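Local coordinates for protein DNA endonuclease I-CeuI (PDB 2EX5) that cuts double-stranded DNA as a magnesium-dependent LAGLIDADG homing endonuclease, working as a homodimer that makes a staggered break near its intron's insertion site, at residues L65-K70 with A154-L159; P83-T88 with L121-R126. The protein carries 1 engineered substitution. All blocks are in the same frame, centred on the assembly; numbering follows the deposited sequence.

Interaction 1 of 2, residues L65-K70 with A154-L159; sequences LNISTK and ANFKAL. With nucleotides of chain B.
L65 lays its CD2 methyl over the middle of the F156 ring, 3.8 Å from CD2 to the ring centroid and only 8° off the ring normal. This is a CH-pi contact in which the two side chains cross at about a right angle. The CB of F156 points toward the strand, and CG is anti to the backbone N (chi1 -152°). CD2 of F156 meets CB of L65 at 3.7 Å. The rim of the ring faces the strand backbone: O of N66 lies at the edge of the ring, near its plane, 3.5 Å from CE2 of F156, so a weakly positive C-H edge is turned to a carbonyl oxygen. L65, I67, F156 and L159 are all buried, with L129 and I134 of helix 126-141 also packing on the ring.

Two residues along the strand and three along the helix, I67 and L159 meet tip to tip, with CD1 of I67 3.5 Å from CD2 of L159. No hydrogen bond crosses between strand and helix. Their axes stay 9.2 Å apart, and apolar side chains fill the interval.

The side chains of N66, S68 and K70 turn to the DNA; T69 adds its backbone N. OP2 of DC19 of chain B is gripped twice, by OG of S68 at 2.8 Å and by N of T69 at 3.0 Å. K70 reaches deeper: its chain bends at chi3 (75°), and NZ donates to N7 of DG20 of chain B at 2.6 Å, with a weak second bond to O6 of the same guanine. Both acceptors lie on the guanine's major-groove edge, where a base-reading lysine would bind, while S68 and T69 hold the backbone. A beta-sheet with one side on the DNA and helices packed behind it is the hallmark of the LAGLIDADG endonuclease fold.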
loop_
_atom_site.group_PDB
_atom_site.type_symbol
_atom_site.label_atom_id
_atom_site.label_comp_id
_atom_site.label_asym_id
_atom_site.label_seq_id
_atom_site.Cartn_x
_atom_site.Cartn_y
_atom_site.Cartn_z
ATOM N N LEU C 65 -9.054 3.595 7.940
ATOM C CA LEU C 65 -10.176 4.138 8.628
ATOM C C LEU C 65 -10.108 3.606 10.047
ATOM O O LEU C 65 -10.211 2.351 10.272
ATOM C CB LEU C 65 -11.488 3.614 7.950
ATOM C CG LEU C 65 -11.858 4.238 6.581
ATOM C CD1 LEU C 65 -12.888 3.336 5.897
ATOM C CD2 LEU C 65 -12.418 5.617 6.738
ATOM N N ASN C 66 -9.999 4.494 11.046
ATOM C CA ASN C 66 -9.727 3.925 12.367
ATOM C C ASN C 66 -10.488 4.619 13.466
ATOM O O ASN C 66 -11.027 5.716 13.260
ATOM C CB ASN C 66 -8.222 3.836 12.596
ATOM C CG ASN C 66 -7.537 5.229 12.505
ATOM O OD1 ASN C 66 -6.726 5.482 11.569
ATOM N ND2 ASN C 66 -7.829 6.076 13.479
ATOM N N ILE C 67 -10.626 3.969 14.605
ATOM C CA ILE C 67 -11.396 4.507 15.683
ATOM C C ILE C 67 -10.576 4.375 16.901
ATOM O O ILE C 67 -10.153 3.245 17.318
ATOM C CB ILE C 67 -12.821 3.716 15.855
ATOM C CG1 ILE C 67 -13.745 3.954 14.630
ATOM C CG2 ILE C 67 -13.584 4.195 17.196
ATOM C CD1 ILE C 67 -14.728 2.851 14.404
ATOM N N SER C 68 -10.366 5.502 17.542
ATOM C CA SER C 68 -9.627 5.526 18.762
ATOM C C SER C 68 -10.493 5.788 20.015
ATOM O O SER C 68 -11.496 6.517 19.944
ATOM C CB SER C 68 -8.498 6.514 18.557
ATOM O OG SER C 68 -7.987 6.783 19.832
ATOM N N THR C 69 -10.149 5.164 21.164
ATOM C CA THR C 69 -10.921 5.355 22.358
ATOM C C THR C 69 -9.992 5.740 23.454
ATOM O O THR C 69 -9.106 4.976 23.811
ATOM C CB THR C 69 -11.777 4.122 22.747
ATOM O OG1 THR C 69 -12.788 3.960 21.779
ATOM C CG2 THR C 69 -12.514 4.336 24.116
ATOM N N LYS C 70 -10.222 6.930 24.021
ATOM C CA LYS C 70 -9.190 7.591 24.828
ATOM C C LYS C 70 -9.787 8.406 25.947
ATOM O O LYS C 70 -10.909 8.876 25.871
ATOM C CB LYS C 70 -8.322 8.474 23.936
ATOM C CG LYS C 70 -9.254 9.391 23.144
ATOM C CD LYS C 70 -8.553 10.503 22.390
ATOM C CE LYS C 70 -7.846 10.060 21.147
ATOM N NZ LYS C 70 -7.648 11.384 20.493
ATOM N N ALA C 154 -18.308 -0.576 6.764
ATOM C CA ALA C 154 -19.712 -0.568 7.186
ATOM C C ALA C 154 -19.734 -0.140 8.648
ATOM O O ALA C 154 -20.575 0.606 9.135
ATOM C CB ALA C 154 -20.346 -2.018 7.035
ATOM N N ASN C 155 -18.808 -0.662 9.387
ATOM C CA ASN C 155 -18.728 -0.326 10.823
ATOM C C ASN C 155 -18.335 1.127 11.124
ATOM O O ASN C 155 -18.881 1.708 12.061
ATOM C CB ASN C 155 -17.589 -1.187 11.404
ATOM C CG ASN C 155 -18.073 -2.520 11.849
ATOM O OD1 ASN C 155 -17.306 -3.482 11.904
ATOM N ND2 ASN C 155 -19.329 -2.596 12.131
ATOM N N PHE C 156 -17.365 1.686 10.382
ATOM C CA PHE C 156 -17.120 3.128 10.422
ATOM C C PHE C 156 -18.373 3.916 10.211
ATOM O O PHE C 156 -18.751 4.850 10.974
ATOM C CB PHE C 156 -16.061 3.484 9.315
ATOM C CG PHE C 156 -15.236 4.693 9.628
ATOM C CD1 PHE C 156 -15.598 5.960 9.166
ATOM C CD2 PHE C 156 -14.116 4.578 10.383
ATOM C CE1 PHE C 156 -14.799 7.053 9.402
ATOM C CE2 PHE C 156 -13.319 5.686 10.644
ATOM C CZ PHE C 156 -13.629 6.876 10.158
ATOM N N LYS C 157 -19.059 3.578 9.140
ATOM C CA LYS C 157 -20.323 4.270 8.785
ATOM C C LYS C 157 -21.379 4.105 9.891
ATOM O O LYS C 157 -22.168 5.053 10.165
ATOM C CB LYS C 157 -20.845 3.756 7.431
ATOM C CG LYS C 157 -22.161 4.438 6.939
ATOM C CD LYS C 157 -22.667 3.664 5.676
ATOM C CE LYS C 157 -23.751 4.441 4.876
ATOM N NZ LYS C 157 -24.058 3.797 3.425
ATOM N N ALA C 158 -21.411 2.924 10.535
ATOM C CA ALA C 158 -22.422 2.656 11.625
ATOM C C ALA C 158 -22.152 3.577 12.789
ATOM O O ALA C 158 -23.059 4.125 13.360
ATOM C CB ALA C 158 -22.332 1.161 12.084
ATOM N N LEU C 159 -20.890 3.818 13.087
ATOM C CA LEU C 159 -20.466 4.732 14.184
ATOM C C LEU C 159 -20.815 6.123 13.910
ATOM O O LEU C 159 -21.279 6.813 14.780
ATOM C CB LEU C 159 -18.952 4.794 14.359
ATOM C CG LEU C 159 -18.331 3.867 15.368
ATOM C CD1 LEU C 159 -19.106 3.848 16.740
ATOM C CD2 LEU C 159 -18.209 2.589 14.688
ATOM P P DC B 19 -5.797 3.967 21.128
ATOM O OP1 DC B 19 -5.664 2.853 22.118
ATOM O OP2 DC B 19 -7.246 4.355 20.905
ATOM O "O5'" DC B 19 -4.917 5.187 21.540
ATOM C "C5'" DC B 19 -3.524 5.027 21.673
ATOM C "C4'" DC B 19 -3.010 6.294 22.363
ATOM O "O4'" DC B 19 -2.772 7.287 21.324
ATOM C "C3'" DC B 19 -3.991 6.958 23.305
ATOM O "O3'" DC B 19 -3.184 7.222 24.473
ATOM C "C2'" DC B 19 -4.479 8.235 22.555
ATOM C "C1'" DC B 19 -3.338 8.537 21.563
ATOM N N1 DC B 19 -3.749 9.044 20.148
ATOM C C2 DC B 19 -3.198 10.213 19.693
ATOM O O2 DC B 19 -2.433 10.852 20.461
ATOM N N3 DC B 19 -3.582 10.692 18.466
ATOM C C4 DC B 19 -4.454 10.083 17.689
ATOM N N4 DC B 19 -4.711 10.650 16.490
ATOM C C5 DC B 19 -5.025 8.866 18.126
ATOM C C6 DC B 19 -4.658 8.412 19.344
ATOM P P DG B 20 -3.548 8.304 25.608
ATOM O OP1 DG B 20 -2.562 7.979 26.666
ATOM O OP2 DG B 20 -4.968 8.436 25.965
ATOM O "O5'" DG B 20 -2.956 9.717 25.084
ATOM C "C5'" DG B 20 -1.555 10.053 24.790
ATOM C "C4'" DG B 20 -1.558 11.567 24.890
ATOM O "O4'" DG B 20 -1.883 12.224 23.608
ATOM C "C3'" DG B 20 -2.538 12.096 25.973
ATOM O "O3'" DG B 20 -1.750 12.803 26.929
ATOM C "C2'" DG B 20 -3.518 13.013 25.282
ATOM C "C1'" DG B 20 -2.951 13.179 23.868
ATOM N N9 DG B 20 -3.865 12.988 22.742
ATOM C C8 DG B 20 -4.777 11.995 22.591
ATOM N N7 DG B 20 -5.374 12.093 21.428
ATOM C C5 DG B 20 -4.840 13.213 20.820
ATOM C C6 DG B 20 -5.162 13.798 19.579
ATOM O O6 DG B 20 -5.966 13.381 18.745
ATOM N N1 DG B 20 -4.434 14.918 19.316
ATOM C C2 DG B 20 -3.518 15.407 20.174
ATOM N N2 DG B 20 -2.893 16.522 19.721
ATOM N N3 DG B 20 -3.236 14.876 21.382
ATOM C C4 DG B 20 -3.918 13.763 21.604
ATOM P P DC B 18 -6.550 0.749 15.288
ATOM O OP1 DC B 18 -6.480 -0.126 16.468
ATOM O OP2 DC B 18 -7.550 0.463 14.254
ATOM O "O5'" DC B 18 -6.925 2.249 15.666
ATOM C "C5'" DC B 18 -6.784 3.033 16.903
ATOM C "C4'" DC B 18 -5.340 3.159 17.398
ATOM O "O4'" DC B 18 -4.524 3.765 16.377
ATOM C "C3'" DC B 18 -5.134 4.085 18.591
ATOM O "O3'" DC B 18 -5.277 3.304 19.776
ATOM C "C2'" DC B 18 -3.717 4.692 18.448
ATOM C "C1'" DC B 18 -3.602 4.684 16.938
ATOM N N1 DC B 18 -3.683 5.999 16.080
ATOM C C2 DC B 18 -2.658 6.901 16.280
ATOM O O2 DC B 18 -1.922 6.558 17.183
ATOM N N3 DC B 18 -2.537 8.073 15.541
ATOM C C4 DC B 18 -3.433 8.279 14.582
ATOM N N4 DC B 18 -3.285 9.428 13.915
ATOM C C5 DC B 18 -4.527 7.384 14.341
ATOM C C6 DC B 18 -4.641 6.240 15.116
#

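Interaction 2 of 2, residues P83-T88 with L121-R126; sequences PEFNVT and LTIDNR. With nucleotides of chain A; nucleotides of chain B.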
loop_
_atom_site.group_PDB
_atom_site.type_symbol
_atom_site.label_atom_id
_atom_site.label_comp_id
_atom_site.label_asym_id
_atom_site.label_seq_id
_atom_site.Cartn_x
_atom_site.Cartn_y
_atom_site.Cartn_z
ATOM N N PRO C 83 -13.328 8.691 15.382
ATOM C CA PRO C 83 -13.056 8.231 14.011
ATOM C C PRO C 83 -12.046 9.149 13.270
ATOM O O PRO C 83 -12.064 10.418 13.412
ATOM C CB PRO C 83 -14.443 8.305 13.336
ATOM C CG PRO C 83 -15.176 9.350 14.015
ATOM C CD PRO C 83 -14.559 9.506 15.420
ATOM N N GLU C 84 -11.230 8.540 12.454
ATOM C CA GLU C 84 -10.252 9.273 11.659
ATOM C C GLU C 84 -10.076 8.471 10.374
ATOM O O GLU C 84 -10.039 7.273 10.416
ATOM C CB GLU C 84 -8.934 9.381 12.400
ATOM C CG GLU C 84 -7.777 10.075 11.542
ATOM C CD GLU C 84 -6.596 10.418 12.375
ATOM O OE1 GLU C 84 -5.529 9.868 12.100
ATOM O OE2 GLU C 84 -6.715 11.201 13.385
ATOM N N PHE C 85 -9.966 9.149 9.231
ATOM C CA PHE C 85 -9.406 8.571 7.992
ATOM C C PHE C 85 -7.998 9.092 7.751
ATOM O O PHE C 85 -7.811 10.265 7.877
ATOM C CB PHE C 85 -10.318 9.024 6.891
ATOM C CG PHE C 85 -9.760 8.805 5.489
ATOM C CD1 PHE C 85 -9.188 9.865 4.765
ATOM C CD2 PHE C 85 -9.835 7.581 4.913
ATOM C CE1 PHE C 85 -8.659 9.639 3.469
ATOM C CE2 PHE C 85 -9.291 7.350 3.638
ATOM C CZ PHE C 85 -8.731 8.417 2.914
ATOM N N ASN C 86 -7.008 8.304 7.322
ATOM C CA ASN C 86 -5.725 8.939 6.977
ATOM C C ASN C 86 -5.125 8.138 5.922
ATOM O O ASN C 86 -5.520 6.971 5.774
ATOM C CB ASN C 86 -4.665 9.104 8.126
ATOM C CG ASN C 86 -4.161 7.783 8.740
ATOM O OD1 ASN C 86 -4.262 7.611 9.919
ATOM N ND2 ASN C 86 -3.623 6.880 7.962
ATOM N N VAL C 87 -4.120 8.735 5.259
ATOM C CA VAL C 87 -3.331 8.089 4.183
ATOM C C VAL C 87 -1.933 8.611 4.256
ATOM O O VAL C 87 -1.739 9.800 4.142
ATOM C CB VAL C 87 -3.843 8.454 2.750
ATOM C CG1 VAL C 87 -3.465 7.241 1.638
ATOM C CG2 VAL C 87 -5.248 8.613 2.805
ATOM N N THR C 88 -0.971 7.699 4.208
ATOM C CA THR C 88 0.406 7.899 4.505
ATOM C C THR C 88 1.178 7.538 3.272
ATOM O O THR C 88 0.834 6.643 2.516
ATOM C CB THR C 88 0.794 6.988 5.678
ATOM O OG1 THR C 88 -0.176 7.244 6.694
ATOM C CG2 THR C 88 2.220 7.227 6.176
ATOM N N LEU C 121 -2.047 12.368 4.988
ATOM C CA LEU C 121 -3.216 13.147 4.753
ATOM C C LEU C 121 -4.318 12.654 5.695
ATOM O O LEU C 121 -4.578 11.454 5.786
ATOM C CB LEU C 121 -3.574 13.029 3.232
ATOM C CG LEU C 121 -5.005 13.267 2.690
ATOM C CD1 LEU C 121 -5.715 14.364 3.235
ATOM C CD2 LEU C 121 -4.888 13.493 1.244
ATOM N N THR C 122 -4.953 13.566 6.403
ATOM C CA THR C 122 -6.006 13.268 7.452
ATOM C C THR C 122 -7.320 13.951 7.204
ATOM O O THR C 122 -7.359 15.144 6.866
ATOM C CB THR C 122 -5.469 13.695 8.905
ATOM O OG1 THR C 122 -4.160 13.081 9.128
ATOM C CG2 THR C 122 -6.337 13.206 10.045
ATOM N N ILE C 123 -8.398 13.215 7.352
ATOM C CA ILE C 123 -9.706 13.784 7.523
ATOM C C ILE C 123 -10.339 13.226 8.770
ATOM O O ILE C 123 -10.600 11.987 8.850
ATOM C CB ILE C 123 -10.602 13.416 6.295
ATOM C CG1 ILE C 123 -10.002 14.111 4.985
ATOM C CG2 ILE C 123 -12.087 13.772 6.650
ATOM C CD1 ILE C 123 -10.393 13.554 3.598
ATOM N N ASP C 124 -10.639 14.116 9.726
ATOM C CA ASP C 124 -11.302 13.806 11.019
ATOM C C ASP C 124 -12.658 14.487 11.230
ATOM O O ASP C 124 -13.448 14.077 12.088
ATOM C CB ASP C 124 -10.360 14.158 12.188
ATOM C CG ASP C 124 -9.992 15.639 12.244
ATOM O OD1 ASP C 124 -10.851 16.514 12.421
ATOM O OD2 ASP C 124 -8.782 15.929 12.220
ATOM N N ASN C 125 -12.972 15.513 10.429
ATOM C CA ASN C 125 -14.241 16.192 10.546
ATOM C C ASN C 125 -15.315 15.197 10.193
ATOM O O ASN C 125 -15.268 14.553 9.169
ATOM C CB ASN C 125 -14.321 17.413 9.625
ATOM C CG ASN C 125 -15.715 18.039 9.630
ATOM O OD1 ASN C 125 -15.966 18.945 10.361
ATOM N ND2 ASN C 125 -16.616 17.528 8.826
ATOM N N ARG C 126 -16.287 15.029 11.078
ATOM C CA ARG C 126 -17.223 13.935 10.928
ATOM C C ARG C 126 -18.159 14.154 9.761
ATOM O O ARG C 126 -18.549 13.152 9.175
ATOM C CB ARG C 126 -17.964 13.643 12.234
ATOM C CG ARG C 126 -17.096 12.730 13.180
ATOM C CD ARG C 126 -17.476 12.844 14.602
ATOM N NE ARG C 126 -18.923 12.977 14.692
ATOM C CZ ARG C 126 -19.568 13.242 15.813
ATOM N NH1 ARG C 126 -20.878 13.457 15.811
ATOM N NH2 ARG C 126 -18.879 13.303 16.940
ATOM P P DA A 5 -16.095 17.330 14.324
ATOM O OP1 DA A 5 -17.522 17.621 14.025
ATOM O OP2 DA A 5 -15.574 15.972 14.064
ATOM O "O5'" DA A 5 -15.158 18.482 13.716
ATOM C "C5'" DA A 5 -15.407 19.742 14.273
ATOM C "C4'" DA A 5 -14.203 20.632 14.159
ATOM O "O4'" DA A 5 -13.563 20.538 15.448
ATOM C "C3'" DA A 5 -13.104 20.368 13.120
ATOM O "O3'" DA A 5 -12.562 21.596 12.642
ATOM C "C2'" DA A 5 -11.994 19.649 13.924
ATOM C "C1'" DA A 5 -12.160 20.255 15.306
ATOM N N9 DA A 5 -11.868 19.416 16.470
ATOM C C8 DA A 5 -12.529 18.268 16.867
ATOM N N7 DA A 5 -12.090 17.837 18.036
ATOM C C5 DA A 5 -11.121 18.732 18.443
ATOM C C6 DA A 5 -10.242 18.742 19.575
ATOM N N6 DA A 5 -10.251 17.805 20.566
ATOM N N1 DA A 5 -9.426 19.792 19.636
ATOM C C2 DA A 5 -9.387 20.696 18.625
ATOM N N3 DA A 5 -10.112 20.780 17.503
ATOM C C4 DA A 5 -10.978 19.746 17.473
ATOM P P DC B 18 -6.550 0.749 15.288
ATOM O OP1 DC B 18 -6.480 -0.126 16.468
ATOM O OP2 DC B 18 -7.550 0.463 14.254
ATOM O "O5'" DC B 18 -6.925 2.249 15.666
ATOM C "C5'" DC B 18 -6.784 3.033 16.903
ATOM C "C4'" DC B 18 -5.340 3.159 17.398
ATOM O "O4'" DC B 18 -4.524 3.765 16.377
ATOM C "C3'" DC B 18 -5.134 4.085 18.591
ATOM O "O3'" DC B 18 -5.277 3.304 19.776
ATOM C "C2'" DC B 18 -3.717 4.692 18.448
ATOM C "C1'" DC B 18 -3.602 4.684 16.938
ATOM N N1 DC B 18 -3.683 5.999 16.080
ATOM C C2 DC B 18 -2.658 6.901 16.280
ATOM O O2 DC B 18 -1.922 6.558 17.183
ATOM N N3 DC B 18 -2.537 8.073 15.541
ATOM C C4 DC B 18 -3.433 8.279 14.582
ATOM N N4 DC B 18 -3.285 9.428 13.915
ATOM C C5 DC B 18 -4.527 7.384 14.341
ATOM C C6 DC B 18 -4.641 6.240 15.116
ATOM P P DT A 4 -19.821 15.945 19.639
ATOM O OP1 DT A 4 -21.031 15.864 18.827
ATOM O OP2 DT A 4 -19.167 14.784 20.274
ATOM O "O5'" DT A 4 -18.665 16.530 18.701
ATOM C "C5'" DT A 4 -18.883 17.758 18.026
ATOM C "C4'" DT A 4 -17.549 18.245 17.547
ATOM O "O4'" DT A 4 -16.846 18.938 18.619
ATOM C "C3'" DT A 4 -16.642 17.130 17.024
ATOM O "O3'" DT A 4 -15.835 17.520 15.914
ATOM C "C2'" DT A 4 -15.647 17.056 18.171
ATOM C "C1'" DT A 4 -15.525 18.532 18.482
ATOM N N1 DT A 4 -14.767 18.720 19.707
ATOM C C2 DT A 4 -13.891 19.817 19.796
ATOM O O2 DT A 4 -13.672 20.658 18.965
ATOM N N3 DT A 4 -13.162 19.925 20.923
ATOM C C4 DT A 4 -13.229 19.068 21.974
ATOM O O4 DT A 4 -12.544 19.339 22.968
ATOM C C5 DT A 4 -14.157 17.932 21.869
ATOM C C7 DT A 4 -14.435 17.104 23.142
ATOM C C6 DT A 4 -14.888 17.796 20.734
HETATM O O HOH W 1 -12.864 12.521 14.279
HETATM O O HOH W 2 -3.251 11.347 11.322
#
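F85 and I123 lie side by side and point the same way, CD1 of F85 4.1 Å from CD1 of I123, on the tightly packed side of this antiparallel strand pair. Two hydrogen-bonded pairs, F85 with I123 and V87 with L121, zip the backbones together; the straightest bond runs from N of L121 to O of V87 at 2.7 Å (172°).

The side bearing E84 and T122 is looser and wetter. CG2 of T122 touches CD of E84 at 3.6 Å, while a water joins OE1 of E84 to OG1 of T122. The same OE1 accepts a hydrogen bond from N4 of DC18 of chain B at 2.9 Å (165°), consistent with recognition of the base. Past E84 and D124 the chains separate. R126 begins helix 126-141, its backbone N bonding OP2 of DA5 of chain A at 3.2 Å while its CG stays against CG of P83.

Behind the sheet, helix 126-141 and helix 49-62 pack on F85, and V87 also rests on helix 49-62. P83 leans on helix 147-164, and strand 63-71 runs along the other edge of strand 79-90.

In the fold
From the N terminus, the chain leaves helix 49-62 into strand 63-71, the first half of interaction 1, and turns back as strand 79-90, the first half of interaction 2. After helix 94-104 and strand 108-111, strand 118-123 returns beside 79-90 and closes the shorter loop. Helix 126-141 follows, and only helix 147-164 closes the longer one, so interaction 2 lies wholly within the span of interaction 1. The two meet directly: N66 is backbone-bonded to E84, and F156 packs on P83. Interaction 2 thus joins the two central strands of the sheet, and interaction 1 fixes its outer strand to a helix behind.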